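Local coordinates for cocosin 1 acidic chain (PDB 5WPW), which serves as a seed storage protein, a nutrient reservoir of the coconut assembled as a hexamer of two-cupin 11S globulin subunits, and is a potential food allergen, at residues E2-L8 / E32-C36; N264-I270 / A412-P416; N296-H302 / A348-G354; G315-V320 / G354-Q359; I374-T378 / R407-V411. The protein carries 2 engineered substitutions. All coordinates share one frame; numbering follows the deposited sequence.

Interaction 1 (E2-L8 / E32-C36); sequences ECRIERL and EQFRC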
# COMPACT_ATOMS: atom_id res chain seq x y z
N GLU A 2 -15.86 8.39 28.06
CA GLU A 2 -17.01 7.82 28.76
C GLU A 2 -17.04 6.30 28.73
O GLU A 2 -18.09 5.70 29.02
CB GLU A 2 -18.32 8.34 28.15
CG GLU A 2 -18.73 9.74 28.57
CD GLU A 2 -18.08 10.82 27.73
OE1 GLU A 2 -17.06 10.53 27.06
OE2 GLU A 2 -18.58 11.97 27.73
N CYS A 3 -15.93 5.64 28.37
CA CYS A 3 -16.00 4.19 28.23
C CYS A 3 -15.84 3.46 29.55
O CYS A 3 -15.82 2.22 29.56
CB CYS A 3 -14.96 3.71 27.21
SG CYS A 3 -15.44 4.00 25.48
N ARG A 4 -15.75 4.18 30.67
CA ARG A 4 -15.92 3.55 31.98
C ARG A 4 -17.41 3.57 32.34
O ARG A 4 -17.90 4.32 33.19
CB ARG A 4 -15.07 4.24 33.04
CG ARG A 4 -13.57 4.03 32.85
CD ARG A 4 -12.77 5.29 33.18
NE ARG A 4 -11.44 5.33 32.57
CZ ARG A 4 -10.82 6.47 32.23
NH1 ARG A 4 -9.61 6.45 31.68
NH2 ARG A 4 -11.43 7.63 32.45
N ILE A 5 -18.14 2.71 31.65
CA ILE A 5 -19.59 2.62 31.81
C ILE A 5 -19.90 1.63 32.91
O ILE A 5 -19.45 0.48 32.87
CB ILE A 5 -20.26 2.21 30.49
CG1 ILE A 5 -19.62 2.92 29.30
CG2 ILE A 5 -21.75 2.50 30.55
CD1 ILE A 5 -18.53 2.10 28.67
N GLU A 6 -20.67 2.08 33.90
CA GLU A 6 -21.10 1.18 34.97
C GLU A 6 -22.09 0.14 34.43
O GLU A 6 -21.92 -1.06 34.67
CB GLU A 6 -21.72 1.99 36.12
CG GLU A 6 -22.03 1.18 37.38
CD GLU A 6 -20.84 0.41 37.91
OE1 GLU A 6 -20.61 -0.72 37.41
OE2 GLU A 6 -20.14 0.91 38.82
N ARG A 7 -23.10 0.58 33.68
CA ARG A 7 -24.13 -0.29 33.12
C ARG A 7 -24.45 0.11 31.69
O ARG A 7 -24.40 1.28 31.33
CB ARG A 7 -25.45 -0.24 33.91
CG ARG A 7 -25.39 -0.79 35.33
CD ARG A 7 -24.78 -2.17 35.37
NE ARG A 7 -23.46 -2.14 35.98
CZ ARG A 7 -22.79 -3.22 36.38
NH1 ARG A 7 -21.58 -3.09 36.92
NH2 ARG A 7 -23.34 -4.43 36.26
N LEU A 8 -24.82 -0.88 30.88
CA LEU A 8 -25.42 -0.64 29.58
C LEU A 8 -26.94 -0.77 29.66
O LEU A 8 -27.48 -1.41 30.57
CB LEU A 8 -24.87 -1.60 28.52
CG LEU A 8 -23.35 -1.69 28.38
CD1 LEU A 8 -22.97 -2.91 27.56
CD2 LEU A 8 -22.80 -0.42 27.74
N GLU A 32 -23.93 8.32 27.29
CA GLU A 32 -22.57 7.83 27.54
C GLU A 32 -22.17 6.72 26.57
O GLU A 32 -21.02 6.65 26.13
CB GLU A 32 -22.43 7.33 28.98
CG GLU A 32 -21.85 8.33 29.97
CD GLU A 32 -21.73 7.74 31.37
OE1 GLU A 32 -21.46 6.52 31.48
OE2 GLU A 32 -21.92 8.49 32.36
N GLN A 33 -23.11 5.84 26.24
CA GLN A 33 -22.79 4.70 25.40
C GLN A 33 -22.49 5.12 23.97
O GLN A 33 -21.58 4.57 23.33
CB GLN A 33 -23.94 3.70 25.47
CG GLN A 33 -24.38 3.52 26.90
CD GLN A 33 -25.52 2.55 27.06
OE1 GLN A 33 -25.32 1.34 27.04
NE2 GLN A 33 -26.73 3.08 27.22
N PHE A 34 -23.25 6.09 23.44
CA PHE A 34 -22.93 6.68 22.15
C PHE A 34 -21.63 7.46 22.20
O PHE A 34 -20.83 7.43 21.26
CB PHE A 34 -24.07 7.60 21.71
CG PHE A 34 -25.15 6.90 20.97
CD1 PHE A 34 -24.91 6.40 19.71
CD2 PHE A 34 -26.39 6.72 21.54
CE1 PHE A 34 -25.89 5.74 19.02
CE2 PHE A 34 -27.37 6.07 20.86
CZ PHE A 34 -27.12 5.57 19.59
N ARG A 35 -21.41 8.19 23.29
CA ARG A 35 -20.15 8.89 23.45
C ARG A 35 -18.98 7.91 23.61
O ARG A 35 -17.88 8.18 23.13
CB ARG A 35 -20.23 9.86 24.64
CG ARG A 35 -20.81 11.24 24.26
CD ARG A 35 -20.63 12.26 25.37
NE ARG A 35 -21.43 11.94 26.55
CZ ARG A 35 -21.89 12.83 27.42
NH1 ARG A 35 -21.65 14.12 27.25
NH2 ARG A 35 -22.62 12.42 28.46
N CYS A 36 -19.20 6.76 24.24
CA CYS A 36 -18.12 5.79 24.30
C CYS A 36 -17.85 5.20 22.93
O CYS A 36 -16.69 5.02 22.54
CB CYS A 36 -18.43 4.68 25.31
SG CYS A 36 -17.30 3.22 25.22
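The side chain of Glu2 lies against helix 32-37, its CG 3.7 Å from Glu32 CG and its carboxylate reaching on to Arg35. This is the N-terminal tail of an 11S globulin subunit, joined to the short helix of the N-terminal cupin domain by the Cys3-Cys36 disulfide within the acidic chain. Because the Glu2 chain bends at its second torsion (chi2 85°), OE2 comes over one face of the Arg35 guanidinium, 3.1 Å from NE and well out of the plane. The pair is therefore a salt bridge by charge alone, with no N-H directed at the oxygen. The sulfurs of Cys3 and Cys36 meet at 2.0 Å with a chi3 of 100°, and CD1 of Ile5 packs beside Cys36 SG at 3.8 Å. Farther along, the Gln33 amide reaches up to Leu8, and its OE1 accepts a bond from Asn9 N, just past the segment. Leu8 also bonds through its backbone to Val330 of strand 329-336, so the tail touches both cupin domains, while Arg4 forms a salt bridge with Asp150 of a second subunit. Where Leu8 crosses Gln33, its CD2 comes within 3.2 Å of Gln33 OE1.

Interaction 2 (N264-I270 / A412-P416); sequences NPRGGRI and AIFTP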
# COMPACT_ATOMS: atom_id res chain seq x y z
N ASN A 264 -26.25 -22.69 10.01
CA ASN A 264 -26.65 -23.99 10.57
C ASN A 264 -28.17 -24.07 10.42
O ASN A 264 -28.89 -23.22 10.98
CB ASN A 264 -26.20 -24.09 12.03
CG ASN A 264 -26.62 -25.39 12.69
OD1 ASN A 264 -27.73 -25.88 12.49
ND2 ASN A 264 -25.74 -25.95 13.50
N PRO A 265 -28.70 -25.09 9.73
CA PRO A 265 -30.15 -25.09 9.42
C PRO A 265 -31.06 -25.06 10.63
O PRO A 265 -32.23 -24.65 10.49
CB PRO A 265 -30.35 -26.38 8.60
CG PRO A 265 -29.22 -27.23 8.97
CD PRO A 265 -28.05 -26.30 9.23
N ARG A 266 -30.60 -25.46 11.81
CA ARG A 266 -31.42 -25.34 13.01
C ARG A 266 -30.93 -24.26 13.97
O ARG A 266 -31.39 -24.21 15.11
CB ARG A 266 -31.52 -26.69 13.72
CG ARG A 266 -32.66 -27.56 13.19
CD ARG A 266 -34.01 -27.06 13.72
NE ARG A 266 -35.14 -27.46 12.88
CZ ARG A 266 -35.72 -26.66 11.98
NH1 ARG A 266 -35.28 -25.42 11.80
NH2 ARG A 266 -36.75 -27.11 11.27
N GLY A 267 -30.03 -23.38 13.54
CA GLY A 267 -29.59 -22.35 14.45
C GLY A 267 -29.72 -20.94 13.90
O GLY A 267 -30.03 -20.02 14.66
N GLY A 268 -29.49 -20.77 12.61
CA GLY A 268 -29.56 -19.45 12.00
C GLY A 268 -28.38 -19.19 11.09
O GLY A 268 -27.75 -20.12 10.56
N ARG A 269 -28.09 -17.91 10.86
CA ARG A 269 -27.08 -17.55 9.89
C ARG A 269 -26.44 -16.22 10.29
O ARG A 269 -27.02 -15.44 11.05
CB ARG A 269 -27.67 -17.45 8.48
CG ARG A 269 -28.99 -16.66 8.41
CD ARG A 269 -29.46 -16.46 7.00
NE ARG A 269 -30.81 -15.88 6.94
CZ ARG A 269 -31.06 -14.58 6.93
NH1 ARG A 269 -30.05 -13.71 7.00
NH2 ARG A 269 -32.31 -14.13 6.85
N ILE A 270 -25.23 -15.99 9.78
CA ILE A 270 -24.52 -14.72 9.92
C ILE A 270 -23.95 -14.33 8.57
O ILE A 270 -23.41 -15.17 7.84
CB ILE A 270 -23.38 -14.78 10.95
CG1 ILE A 270 -23.86 -15.32 12.28
CG2 ILE A 270 -22.74 -13.39 11.10
CD1 ILE A 270 -22.74 -15.44 13.28
N ALA A 412 -20.06 -20.22 15.09
CA ALA A 412 -20.53 -19.27 16.10
C ALA A 412 -22.01 -19.44 16.45
O ALA A 412 -22.44 -18.99 17.52
CB ALA A 412 -20.28 -17.84 15.63
N ILE A 413 -22.80 -20.09 15.58
CA ILE A 413 -24.23 -20.28 15.81
C ILE A 413 -24.40 -21.64 16.48
O ILE A 413 -24.24 -22.68 15.83
CB ILE A 413 -25.04 -20.20 14.51
CG1 ILE A 413 -24.87 -18.84 13.84
CG2 ILE A 413 -26.53 -20.47 14.78
CD1 ILE A 413 -25.99 -17.86 14.16
N PHE A 414 -24.74 -21.62 17.76
CA PHE A 414 -24.85 -22.82 18.58
C PHE A 414 -26.30 -23.26 18.59
O PHE A 414 -27.18 -22.53 19.08
CB PHE A 414 -24.37 -22.53 20.00
CG PHE A 414 -22.88 -22.49 20.16
CD1 PHE A 414 -22.03 -22.78 19.09
CD2 PHE A 414 -22.32 -22.15 21.37
CE1 PHE A 414 -20.65 -22.73 19.25
CE2 PHE A 414 -20.93 -22.10 21.54
CZ PHE A 414 -20.10 -22.39 20.49
N THR A 415 -26.57 -24.44 18.05
CA THR A 415 -27.95 -24.92 18.03
C THR A 415 -28.37 -25.36 19.42
O THR A 415 -27.62 -26.05 20.12
CB THR A 415 -28.10 -26.07 17.04
OG1 THR A 415 -26.98 -26.95 17.12
CG2 THR A 415 -28.20 -25.52 15.64
N PRO A 416 -29.59 -25.00 19.86
CA PRO A 416 -30.16 -25.17 21.21
C PRO A 416 -29.92 -26.54 21.84
O PRO A 416 -30.06 -27.56 21.16
CB PRO A 416 -31.68 -24.94 20.99
CG PRO A 416 -31.89 -24.96 19.50
CD PRO A 416 -30.60 -24.47 18.92
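Ile413 and Thr415 push their methyl groups into the turn between strands 262-264 and 268-273, a tight connection of the C-terminal cupin domain. Packing is tight at Ile413 CG2, which sits 3.3 Å from Gly267 C; Gly267 has no side chain, and the methyl lies directly against its backbone. Thr415 CG2 lies against the Asn264 amide, 3.2 Å from OD1, and the two side chains cross at about a right angle. With chi1 at 41°, Thr415 holds this methyl, and not its hydroxyl, nearest the amide. The amide has its own task: Asn264 OD1 accepts from Arg266 N at 3.0 Å in an Asx turn, while Gly267 and Gly268 both face Asn264 as a classic beta bulge, their N-H groups sharing its carbonyl. At the other end Ile270 and Ile413 slide past each other, Ile270 CG1 to Ile413 CD1 3.8 Å. The solvent side is looser: exposed Arg266 leads its guanidinium away, and its carbonyl O is 3.9 Å from Pro416 CD. No hydrogen bond joins the segments directly. Strand 268-273 pairs with strand 287-293, whose Leu293 also packs on Ile413, whereas strand 413-414 pairs with strand 298-304 in the other sheet.

Interaction 3 (N296-H302 / A348-G354); sequences NAMVSPH and AMLERAG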
# COMPACT_ATOMS: atom_id res chain seq x y z
N ASN A 296 -34.65 -20.33 19.89
CA ASN A 296 -33.82 -20.76 21.03
C ASN A 296 -32.33 -20.91 20.72
O ASN A 296 -31.58 -21.41 21.57
CB ASN A 296 -34.35 -22.06 21.63
CG ASN A 296 -35.76 -21.93 22.13
OD1 ASN A 296 -36.65 -22.71 21.76
ND2 ASN A 296 -35.99 -20.94 22.97
N ALA A 297 -31.86 -20.49 19.55
CA ALA A 297 -30.44 -20.66 19.25
C ALA A 297 -29.59 -19.59 19.95
O ALA A 297 -30.09 -18.62 20.53
CB ALA A 297 -30.19 -20.62 17.75
N MET A 298 -28.29 -19.78 19.85
CA MET A 298 -27.31 -18.96 20.54
C MET A 298 -26.24 -18.48 19.59
O MET A 298 -25.86 -19.20 18.66
CB MET A 298 -26.66 -19.74 21.67
CG MET A 298 -27.54 -19.95 22.87
SD MET A 298 -26.51 -20.10 24.33
CE MET A 298 -25.27 -18.87 23.93
N VAL A 299 -25.77 -17.26 19.81
CA VAL A 299 -24.47 -16.84 19.33
C VAL A 299 -23.45 -17.12 20.43
O VAL A 299 -23.61 -16.66 21.56
CB VAL A 299 -24.47 -15.36 18.92
CG1 VAL A 299 -23.13 -15.00 18.28
CG2 VAL A 299 -25.58 -15.07 17.94
N SER A 300 -22.42 -17.88 20.08
CA SER A 300 -21.33 -18.22 20.99
C SER A 300 -20.83 -16.98 21.72
O SER A 300 -20.75 -15.90 21.12
CB SER A 300 -20.20 -18.87 20.18
OG SER A 300 -19.15 -19.37 21.00
N PRO A 301 -20.50 -17.09 23.01
CA PRO A 301 -19.84 -15.98 23.71
C PRO A 301 -18.61 -15.52 22.94
O PRO A 301 -17.82 -16.33 22.45
CB PRO A 301 -19.46 -16.59 25.07
CG PRO A 301 -20.41 -17.71 25.26
CD PRO A 301 -20.73 -18.25 23.90
N HIS A 302 -18.48 -14.21 22.80
CA HIS A 302 -17.40 -13.64 22.00
C HIS A 302 -17.12 -12.24 22.50
O HIS A 302 -17.93 -11.63 23.21
CB HIS A 302 -17.74 -13.62 20.50
CG HIS A 302 -18.96 -12.80 20.16
ND1 HIS A 302 -20.25 -13.26 20.37
CD2 HIS A 302 -19.09 -11.57 19.61
CE1 HIS A 302 -21.11 -12.34 19.99
NE2 HIS A 302 -20.43 -11.30 19.52
N ALA A 348 -17.20 -8.90 26.50
CA ALA A 348 -17.64 -10.22 26.10
C ALA A 348 -19.16 -10.24 26.08
O ALA A 348 -19.80 -9.66 26.95
CB ALA A 348 -17.11 -11.30 27.05
N MET A 349 -19.73 -10.89 25.07
CA MET A 349 -21.18 -10.90 24.98
C MET A 349 -21.70 -12.22 24.44
O MET A 349 -21.01 -12.97 23.74
CB MET A 349 -21.68 -9.75 24.11
CG MET A 349 -21.56 -10.00 22.65
SD MET A 349 -23.01 -9.16 21.99
CE MET A 349 -22.67 -9.24 20.24
N LEU A 350 -22.97 -12.45 24.74
CA LEU A 350 -23.66 -13.71 24.55
C LEU A 350 -25.11 -13.37 24.21
O LEU A 350 -25.68 -12.46 24.83
CB LEU A 350 -23.55 -14.52 25.84
CG LEU A 350 -24.28 -15.81 26.14
CD1 LEU A 350 -23.46 -16.57 27.20
CD2 LEU A 350 -25.69 -15.52 26.64
N GLU A 351 -25.69 -14.06 23.23
CA GLU A 351 -27.07 -13.84 22.82
C GLU A 351 -27.81 -15.16 22.65
O GLU A 351 -27.27 -16.13 22.10
CB GLU A 351 -27.16 -13.06 21.51
CG GLU A 351 -26.68 -11.64 21.63
CD GLU A 351 -26.09 -11.15 20.34
OE1 GLU A 351 -26.06 -11.92 19.36
OE2 GLU A 351 -25.66 -9.98 20.32
N ARG A 352 -29.08 -15.19 23.08
CA ARG A 352 -29.94 -16.35 22.90
C ARG A 352 -31.31 -15.89 22.44
O ARG A 352 -31.95 -15.06 23.09
CB ARG A 352 -30.05 -17.17 24.19
CG ARG A 352 -30.69 -18.52 23.98
CD ARG A 352 -31.75 -18.78 25.02
NE ARG A 352 -31.19 -19.37 26.23
CZ ARG A 352 -30.89 -20.66 26.36
NH1 ARG A 352 -31.10 -21.49 25.34
NH2 ARG A 352 -30.38 -21.12 27.50
N ALA A 353 -31.76 -16.42 21.30
CA ALA A 353 -33.08 -16.08 20.79
C ALA A 353 -34.15 -16.71 21.68
O ALA A 353 -33.96 -17.78 22.27
CB ALA A 353 -33.23 -16.56 19.35
N GLY A 354 -35.29 -16.03 21.77
CA GLY A 354 -36.48 -16.63 22.36
C GLY A 354 -37.13 -17.60 21.39
O GLY A 354 -36.59 -17.93 20.33
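His302 O accepts from Met349 N at 2.7 Å, nearly in line with its carbonyl bond, and His302 N returns a bond to Met349 O. This hydrogen-bonded antiparallel pair joins strands 298-304 and 348-354 in one sheet of the C-terminal cupin barrel. Val299 and Glu351 form the next such pair, but the register slips by one residue between the two: a beta bulge at Ser300 and Pro301. With chi1 at 60°, CG between backbone N and carbonyl carbon, the His302 ring turns back so that ND1 donates to Ser300 O at 2.8 Å, in the ring plane at 168°. Met349 lies beside the ring and points the same way, with CG over one face, 3.9 Å from the centroid, and the sulfur oblique to it. On the same side of the sheet Val299 CG2 touches Glu351 OE1 at 3.5 Å. The other side carries Met298, whose CG meets Arg352 CG at 3.6 Å and whose CE reaches Leu350; Leu187 of a second subunit packs on all three. With ND1 committed to a carbonyl acceptor, the His302 ring has its rotation fixed and carries a proton on that nitrogen, while Met349 supplies it with an apolar, polarisable neighbour.

Interaction 4 (G315-V320 / G354-Q359); sequences GGRGRV and GSEGFQ. Engineered in segment 354-359: Glu356 (natural residue Ala).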
# COMPACT_ATOMS: atom_id res chain seq x y z
N GLY A 315 -36.22 -7.57 14.58
CA GLY A 315 -37.34 -8.50 14.70
C GLY A 315 -37.08 -9.52 15.79
O GLY A 315 -35.95 -9.69 16.26
N GLY A 316 -38.16 -10.19 16.19
CA GLY A 316 -37.97 -11.19 17.20
C GLY A 316 -37.66 -10.61 18.57
O GLY A 316 -37.91 -9.45 18.87
N ARG A 317 -37.10 -11.48 19.41
CA ARG A 317 -36.80 -11.18 20.81
C ARG A 317 -35.65 -12.06 21.22
O ARG A 317 -35.60 -13.23 20.83
CB ARG A 317 -37.98 -11.45 21.74
CG ARG A 317 -39.18 -10.55 21.58
CD ARG A 317 -40.36 -11.05 22.43
NE ARG A 317 -41.46 -10.10 22.38
CZ ARG A 317 -41.49 -8.95 23.06
NH1 ARG A 317 -40.48 -8.62 23.85
NH2 ARG A 317 -42.54 -8.15 22.95
N GLY A 318 -34.73 -11.52 22.03
CA GLY A 318 -33.64 -12.34 22.51
C GLY A 318 -33.02 -11.80 23.77
O GLY A 318 -33.17 -10.62 24.11
N ARG A 319 -32.33 -12.69 24.48
CA ARG A 319 -31.58 -12.35 25.67
C ARG A 319 -30.14 -12.03 25.27
O ARG A 319 -29.48 -12.84 24.61
CB ARG A 319 -31.57 -13.52 26.65
CG ARG A 319 -31.08 -13.15 28.04
CD ARG A 319 -32.21 -12.48 28.78
NE ARG A 319 -31.82 -11.94 30.07
CZ ARG A 319 -32.63 -11.20 30.83
NH1 ARG A 319 -33.85 -10.92 30.40
NH2 ARG A 319 -32.21 -10.75 32.01
N VAL A 320 -29.66 -10.86 25.69
CA VAL A 320 -28.25 -10.48 25.53
C VAL A 320 -27.63 -10.31 26.91
O VAL A 320 -28.19 -9.62 27.77
CB VAL A 320 -28.09 -9.19 24.71
CG1 VAL A 320 -26.59 -8.92 24.43
CG2 VAL A 320 -28.87 -9.27 23.44
N GLY A 354 -35.29 -16.03 21.77
CA GLY A 354 -36.48 -16.63 22.36
C GLY A 354 -37.13 -17.60 21.39
O GLY A 354 -36.59 -17.93 20.33
N SER A 355 -38.33 -18.06 21.77
CA SER A 355 -39.06 -19.03 20.97
C SER A 355 -39.42 -18.50 19.59
O SER A 355 -39.73 -19.30 18.70
CB SER A 355 -40.35 -19.46 21.70
OG SER A 355 -41.07 -18.33 22.19
N GLU A 356 -39.39 -17.19 19.41
CA GLU A 356 -39.79 -16.50 18.19
C GLU A 356 -38.63 -16.27 17.22
O GLU A 356 -38.86 -15.82 16.09
CB GLU A 356 -40.41 -15.15 18.58
CG GLU A 356 -41.12 -14.39 17.49
CD GLU A 356 -41.35 -12.94 17.88
OE1 GLU A 356 -41.90 -12.18 17.06
OE2 GLU A 356 -40.96 -12.58 19.01
N GLY A 357 -37.41 -16.59 17.60
CA GLY A 357 -36.27 -16.15 16.82
C GLY A 357 -35.90 -14.74 17.23
O GLY A 357 -36.56 -14.10 18.07
N PHE A 358 -34.83 -14.24 16.62
CA PHE A 358 -34.19 -13.00 17.06
C PHE A 358 -33.31 -12.56 15.90
O PHE A 358 -32.40 -13.31 15.53
CB PHE A 358 -33.36 -13.26 18.32
CG PHE A 358 -32.76 -12.03 18.97
CD1 PHE A 358 -33.47 -10.85 19.06
CD2 PHE A 358 -31.49 -12.09 19.54
CE1 PHE A 358 -32.92 -9.74 19.69
CE2 PHE A 358 -30.94 -10.97 20.15
CZ PHE A 358 -31.66 -9.80 20.22
N GLN A 359 -33.59 -11.39 15.32
CA GLN A 359 -32.83 -10.87 14.17
C GLN A 359 -32.24 -9.51 14.47
O GLN A 359 -32.90 -8.63 15.04
CB GLN A 359 -33.70 -10.74 12.90
CG GLN A 359 -34.44 -12.01 12.51
CD GLN A 359 -35.90 -11.96 12.92
OE1 GLN A 359 -36.59 -10.97 12.67
NE2 GLN A 359 -36.37 -13.02 13.57
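Phe358 crosses beneath the backbone of Arg317 and Gly318 as the chain turns a corner between the two sheets of the C-terminal cupin barrel. Its CB starts 3.4 Å from Arg317 O, and CG continues toward Gly318 CA. On the ring, CD1 is 3.3 Å from Gly318 N, CE1 lies against the same nitrogen, CD2 and CZ run under Gly318 CA, and CE2 at the far side touches Val320 CG2 at 4.2 Å. The ring reaches this place because CG stands opposite the backbone nitrogen (chi1 -174°). Gly318 CA then sits over the ring centre, 3.5 Å from the centroid and only 7° off the normal, a CH-pi contact made by a residue with no side chain. Around it, backbone bonds join the strands: Gln359 N to Gly315 O, Arg317 N to Gly357 O and Gly354 N to Arg317 O, the last at 3.0 Å. A type I turn from Gly354 to Gly357 carries the engineered Glu356, whose OE2 lies 3.7 Å from Arg317 CG without making a salt bridge; Arg317 pairs with Glu334. The corner is thus built on glycine: bare backbone comes close enough for main-chain bonds and an aromatic face together.

Interaction 5 (I374-T378 / R407-V411); sequences IVGKT and RGDEV. Engineered in segment 374-378: Ile374 (natural residue Val).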
# COMPACT_ATOMS: atom_id res chain seq x y z
N ILE A 374 -15.19 -17.50 22.56
CA ILE A 374 -14.63 -18.10 23.76
C ILE A 374 -14.64 -19.62 23.68
O ILE A 374 -13.66 -20.26 24.03
CB ILE A 374 -15.38 -17.59 25.01
CG1 ILE A 374 -15.25 -16.07 25.10
CG2 ILE A 374 -14.81 -18.18 26.28
CD1 ILE A 374 -15.91 -15.45 26.31
N VAL A 375 -15.76 -20.19 23.21
CA VAL A 375 -15.92 -21.61 22.93
C VAL A 375 -16.30 -21.78 21.47
O VAL A 375 -16.89 -20.89 20.85
CB VAL A 375 -16.98 -22.26 23.84
CG1 VAL A 375 -16.36 -22.62 25.17
CG2 VAL A 375 -18.18 -21.33 24.00
N GLY A 376 -15.96 -22.94 20.92
CA GLY A 376 -16.29 -23.25 19.54
C GLY A 376 -15.05 -23.51 18.71
O GLY A 376 -13.92 -23.47 19.20
N LYS A 377 -15.28 -23.75 17.42
CA LYS A 377 -14.22 -24.28 16.57
C LYS A 377 -13.07 -23.29 16.37
O LYS A 377 -11.92 -23.71 16.18
CB LYS A 377 -14.81 -24.73 15.23
CG LYS A 377 -15.17 -23.64 14.25
CD LYS A 377 -14.97 -24.14 12.83
CE LYS A 377 -15.97 -25.24 12.49
NZ LYS A 377 -15.42 -26.24 11.52
N THR A 378 -13.34 -21.99 16.44
CA THR A 378 -12.31 -20.99 16.19
C THR A 378 -11.98 -20.17 17.43
O THR A 378 -11.64 -18.99 17.33
CB THR A 378 -12.73 -20.06 15.06
OG1 THR A 378 -13.96 -19.41 15.41
CG2 THR A 378 -12.93 -20.81 13.76
N ARG A 407 -18.20 -28.13 22.46
CA ARG A 407 -18.62 -27.33 21.31
C ARG A 407 -17.51 -27.14 20.29
O ARG A 407 -17.65 -26.31 19.37
CB ARG A 407 -19.09 -25.95 21.78
CG ARG A 407 -20.30 -25.98 22.64
CD ARG A 407 -21.53 -26.00 21.81
NE ARG A 407 -22.57 -25.25 22.47
CZ ARG A 407 -23.86 -25.49 22.30
NH1 ARG A 407 -24.25 -26.45 21.49
NH2 ARG A 407 -24.76 -24.74 22.94
N GLY A 408 -16.40 -27.87 20.43
CA GLY A 408 -15.19 -27.57 19.68
C GLY A 408 -15.32 -27.72 18.18
O GLY A 408 -14.44 -27.26 17.45
N ASP A 409 -16.39 -28.35 17.71
CA ASP A 409 -16.65 -28.53 16.29
C ASP A 409 -17.56 -27.45 15.72
O ASP A 409 -17.75 -27.43 14.50
CB ASP A 409 -17.30 -29.89 16.04
CG ASP A 409 -16.30 -30.99 15.83
OD1 ASP A 409 -15.11 -30.68 15.62
OD2 ASP A 409 -16.70 -32.17 15.87
N GLU A 410 -18.13 -26.59 16.56
CA GLU A 410 -19.25 -25.76 16.16
C GLU A 410 -18.83 -24.34 15.81
O GLU A 410 -18.00 -23.75 16.50
CB GLU A 410 -20.31 -25.71 17.26
CG GLU A 410 -21.28 -26.86 17.13
CD GLU A 410 -22.17 -27.06 18.33
OE1 GLU A 410 -21.96 -28.04 19.06
OE2 GLU A 410 -23.10 -26.25 18.51
N VAL A 411 -19.43 -23.82 14.74
CA VAL A 411 -19.35 -22.42 14.32
C VAL A 411 -20.01 -21.53 15.35
O VAL A 411 -20.50 -22.01 16.38
CB VAL A 411 -20.00 -22.23 12.93
CG1 VAL A 411 -19.28 -23.04 11.89
CG2 VAL A 411 -21.50 -22.64 12.97
O HOH W 1 -18.38 -20.78 18.61
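Lys377 carries the contact, its backbone N donating to Glu410 O at 2.9 Å and 162°. Its side chain then runs along segment 407-411. CB lies 3.4 Å from Gly408 O, CG stays close to Glu410 O, and CE passes 3.5 Å from Asp409 O before packing beside Val411 CG1 at 4.0 Å. Its first torsion puts CG between the backbone nitrogen and carbonyl carbon (chi1 75°), and the chain bends at each later torsion, so its methylenes follow the turn. The backbone adds two CA-H...O contacts: Lys377 CA lies 3.1 Å from Gly408 O, and just before it Gly376 CA-H points at Arg407 O, 3.4 Å away, with Glu410 O close on another flank.

The next shell shapes the acceptors. A type I turn from Arg407 to Glu410 is closed by Glu410 N bonding to Arg407 O, and the same two residues are joined through their side chains by a salt bridge, Arg407 NH1 to Glu410 OE2 at 3.2 Å. A water donates to Val375 O and, weakly, to Val411 O, bridging the segments beyond the direct bond.

Farther out, the two loops lie at either end of the helical excursion with helices 386-393 and 397-405, close to two subunit interfaces. Arg407 NE donates to Ala191 O of a second subunit, and Gln84 of a third subunit accepts from Val411 N. What results is a joint made mainly of main-chain carbonyls, against which the lysine lays its aliphatic length while its ammonium group makes weak polar contacts with the third subunit.

How the interactions relate
From the N terminus, interaction 1 closes first, tying the tail to the helix of the N-terminal cupin domain before the other contacts open. Interaction 2 opens next, in the C-terminal domain, and closes last, with interactions 3, 4 and 5 nested inside it. Interactions 3 and 4 cross along the chain and share Gly354, where strand 348-354 gives way to strand 357-364 and the chain passes between sheets. Interaction 5 follows in series, closing the helical excursion before the last strand. Residues 298-300 of interaction 3 pair with residues 412-414 of interaction 2, and Pro301 O meets Ile374 N, so barrel and excursion are joined. Interaction 1 remains about 7 Å from interaction 3 between nearest atoms.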